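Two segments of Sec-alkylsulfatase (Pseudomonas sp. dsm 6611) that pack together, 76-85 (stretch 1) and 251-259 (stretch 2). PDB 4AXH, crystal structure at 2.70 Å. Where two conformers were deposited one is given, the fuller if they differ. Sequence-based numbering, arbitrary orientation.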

# COMPACT_ATOMS: atom_id res chain seq x y z
N LYS A 76 2.96 -38.38 6.56
CA LYS A 76 2.14 -38.31 7.76
C LYS A 76 2.84 -37.59 8.90
O LYS A 76 4.08 -37.50 8.92
N ASN A 77 2.03 -37.07 9.85
CA ASN A 77 2.43 -36.37 11.07
C ASN A 77 2.82 -37.44 12.12
O ASN A 77 2.67 -38.63 11.84
N ALA A 78 3.27 -37.02 13.34
CA ALA A 78 3.57 -37.95 14.44
C ALA A 78 2.31 -38.71 14.85
O ALA A 78 2.37 -39.93 15.04
N GLU A 79 1.18 -38.03 14.88
CA GLU A 79 -0.12 -38.63 15.24
C GLU A 79 -0.73 -39.55 14.12
O GLU A 79 -1.87 -40.02 14.26
N GLY A 80 0.03 -39.77 13.03
CA GLY A 80 -0.37 -40.60 11.90
C GLY A 80 -1.27 -39.94 10.87
O GLY A 80 -1.63 -40.59 9.89
N GLN A 81 -1.69 -38.64 11.11
CA GLN A 81 -2.56 -37.87 10.20
C GLN A 81 -1.77 -37.41 8.96
O GLN A 81 -0.60 -37.05 9.07
N VAL A 82 -2.45 -37.37 7.79
CA VAL A 82 -1.89 -36.98 6.49
C VAL A 82 -1.53 -35.50 6.49
O VAL A 82 -2.35 -34.67 6.86
N VAL A 83 -0.27 -35.21 6.09
CA VAL A 83 0.33 -33.87 6.00
C VAL A 83 0.36 -33.43 4.53
O VAL A 83 0.07 -32.26 4.23
N TRP A 84 0.78 -34.36 3.63
CA TRP A 84 0.95 -34.14 2.21
C TRP A 84 0.54 -35.39 1.47
O TRP A 84 1.08 -36.47 1.73
N ASP A 85 -0.39 -35.25 0.51
CA ASP A 85 -0.92 -36.35 -0.30
C ASP A 85 -0.90 -35.98 -1.78
O ASP A 85 -1.60 -35.06 -2.21
N LYS A 251 0.71 -27.69 -5.38
CA LYS A 251 -0.61 -28.34 -5.38
C LYS A 251 -1.57 -27.71 -4.38
O LYS A 251 -2.67 -27.33 -4.77
N THR A 252 -1.17 -27.59 -3.10
CA THR A 252 -1.99 -27.08 -1.98
C THR A 252 -1.05 -26.83 -0.80
O THR A 252 0.14 -27.14 -0.92
N THR A 253 -1.59 -26.32 0.33
CA THR A 253 -0.79 -26.13 1.54
C THR A 253 -0.74 -27.40 2.37
O THR A 253 -1.67 -28.22 2.35
N ALA A 254 0.36 -27.54 3.12
CA ALA A 254 0.59 -28.68 4.01
C ALA A 254 -0.43 -28.63 5.15
O ALA A 254 -0.76 -27.55 5.66
N THR A 255 -0.96 -29.80 5.48
CA THR A 255 -1.97 -29.97 6.51
C THR A 255 -1.46 -30.69 7.77
O THR A 255 -0.58 -31.53 7.68
N ASN A 256 -2.02 -30.34 8.94
CA ASN A 256 -1.74 -30.95 10.25
C ASN A 256 -0.23 -31.08 10.56
O ASN A 256 0.22 -32.09 11.14
N ALA A 257 0.56 -30.06 10.22
CA ALA A 257 1.99 -30.16 10.41
C ALA A 257 2.65 -29.15 11.35
O ALA A 257 1.98 -28.27 11.91
N THR A 258 3.97 -29.28 11.54
CA THR A 258 4.69 -28.41 12.46
C THR A 258 5.60 -27.40 11.73
O THR A 258 6.42 -27.81 10.90
N ASN A 259 5.44 -26.09 12.05
CA ASN A 259 6.26 -25.02 11.50
C ASN A 259 7.30 -24.58 12.54
O ASN A 259 6.99 -24.32 13.72

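The contact is organised around one backbone hydrogen bond, Thr-255 N to Val-83 O at 2.9 Å and nearly straight, supported by a short CA-H...O approach of Val-83 CA to Thr-255 O at 3.0 Å. Val-83 CA and Thr-255 CA lie 4.6 Å apart, the nearest CA pair across the stretches, and the CA-to-CB bonds of both residues run sideways.

Val-83 is the apolar centre. Its chi1 near 167° (t) spreads the two methyls along stretch 2: CG1 lies 3.7 Å from Ala-257 CB and 4.3 Å from Ala-254 CB; CG2 is 3.8 Å from Asn-256 O and also reaches the Ala-257 methyl, at 4.0 Å from its CB. Two alanines beside one branched residue make a compact match of small to medium.

Trp-84 also starts sideways, but its t rotamer (-167°), with chi2 at -107°, carries the indole to stretch 2. The ring meets it edge-on, CZ3 coming within 3.1 Å of Thr-252 O, with CE3 4.5 Å from Ala-254 CB; NE1 finds its hydrogen bond elsewhere in the structure.

Asn-256 points toward stretch 1 from a backbone with positive phi. Chi1 of -53° (m) and chi2 of -67° let ND2 donate a weak but straight hydrogen bond to Val-82 O at 3.4 Å. That same carbonyl lies 3.2 Å from Thr-255 CG2, whose residue is t. Gln-81, pointing in with chi1 off the wells at -28°, sets OE1 3.5 Å from Asn-256 CB.

Asn-77 opens a type I turn ending at Gly-80. Its t rotamer turns OD1 to accept from Glu-79 N at 2.9 Å, bracing the turn, and leaves ND2 2.8 Å from Asn-256 O, where a poor angle denies a hydrogen bond. The lesson is economical: one good backbone bond joins the stretches at Val-83 and Thr-255, and the side chains of Val-83, Trp-84 and Asn-256 pack around it.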

# COMPACT_ATOMS: atom_id res chain seq x y z
CB LYS A 76 1.75 -39.73 8.21
CG LYS A 76 0.73 -40.41 7.30
CD LYS A 76 0.95 -41.92 7.20
CE LYS A 76 1.44 -42.36 5.84
NZ LYS A 76 2.86 -41.96 5.55
CB ASN A 77 1.22 -35.54 11.56
CG ASN A 77 1.43 -34.77 12.83
OD1 ASN A 77 1.17 -35.26 13.95
ND2 ASN A 77 1.97 -33.57 12.69
CB ALA A 78 4.14 -37.21 15.63
CB GLU A 79 -1.13 -37.52 15.64
CG GLU A 79 -0.71 -36.68 16.83
CD GLU A 79 -1.87 -35.90 17.40
OE1 GLU A 79 -2.78 -36.52 18.01
OE2 GLU A 79 -1.89 -34.66 17.23
CB GLN A 81 -3.18 -36.63 10.86
CG GLN A 81 -3.41 -36.66 12.35
CD GLN A 81 -3.70 -35.26 12.84
OE1 GLN A 81 -2.79 -34.45 13.11
NE2 GLN A 81 -4.96 -34.90 12.91
CB VAL A 82 -2.78 -37.39 5.28
CG1 VAL A 82 -1.99 -37.32 3.97
CG2 VAL A 82 -3.35 -38.79 5.46
CB VAL A 83 1.76 -33.86 6.65
CG1 VAL A 83 2.56 -32.60 6.29
CG2 VAL A 83 1.67 -34.00 8.14
CB TRP A 84 2.43 -33.85 1.92
CG TRP A 84 2.69 -33.31 0.53
CD1 TRP A 84 3.26 -33.98 -0.51
CD2 TRP A 84 2.36 -32.00 0.05
NE1 TRP A 84 3.33 -33.14 -1.62
CE2 TRP A 84 2.79 -31.93 -1.29
CE3 TRP A 84 1.76 -30.87 0.64
CZ2 TRP A 84 2.67 -30.76 -2.05
CZ3 TRP A 84 1.63 -29.72 -0.12
CH2 TRP A 84 2.09 -29.66 -1.44
CB ASP A 85 -2.36 -36.70 0.16
CG ASP A 85 -2.86 -38.09 -0.22
OD1 ASP A 85 -2.15 -38.80 -1.00
OD2 ASP A 85 -3.98 -38.47 0.24
CB LYS A 251 -0.47 -29.86 -5.16
CG LYS A 251 0.42 -30.64 -6.15
CD LYS A 251 0.08 -30.46 -7.63
CE LYS A 251 -1.20 -31.11 -8.09
NZ LYS A 251 -1.85 -30.32 -9.17
CB THR A 252 -3.09 -28.14 -1.57
OG1 THR A 252 -3.89 -27.66 -0.46
CG2 THR A 252 -2.50 -29.52 -1.27
CB THR A 253 -1.23 -24.90 2.40
OG1 THR A 253 -2.62 -24.98 2.74
CG2 THR A 253 -0.87 -23.56 1.73
CB ALA A 254 2.01 -28.66 4.54
CB THR A 255 -3.24 -30.60 5.87
OG1 THR A 255 -4.25 -30.67 6.85
CG2 THR A 255 -3.00 -32.00 5.29
CB ASN A 256 -2.45 -32.33 10.33
CG ASN A 256 -3.93 -32.29 10.03
OD1 ASN A 256 -4.71 -31.71 10.79
ND2 ASN A 256 -4.34 -32.91 8.91
CB ALA A 257 2.67 -30.19 9.07
CB THR A 258 5.44 -29.29 13.48
OG1 THR A 258 6.42 -30.04 12.77
CG2 THR A 258 4.53 -30.28 14.20
CB ASN A 259 5.41 -23.84 11.04
CG ASN A 259 4.25 -24.21 10.14
OD1 ASN A 259 3.08 -23.94 10.44
ND2 ASN A 259 4.55 -24.90 9.04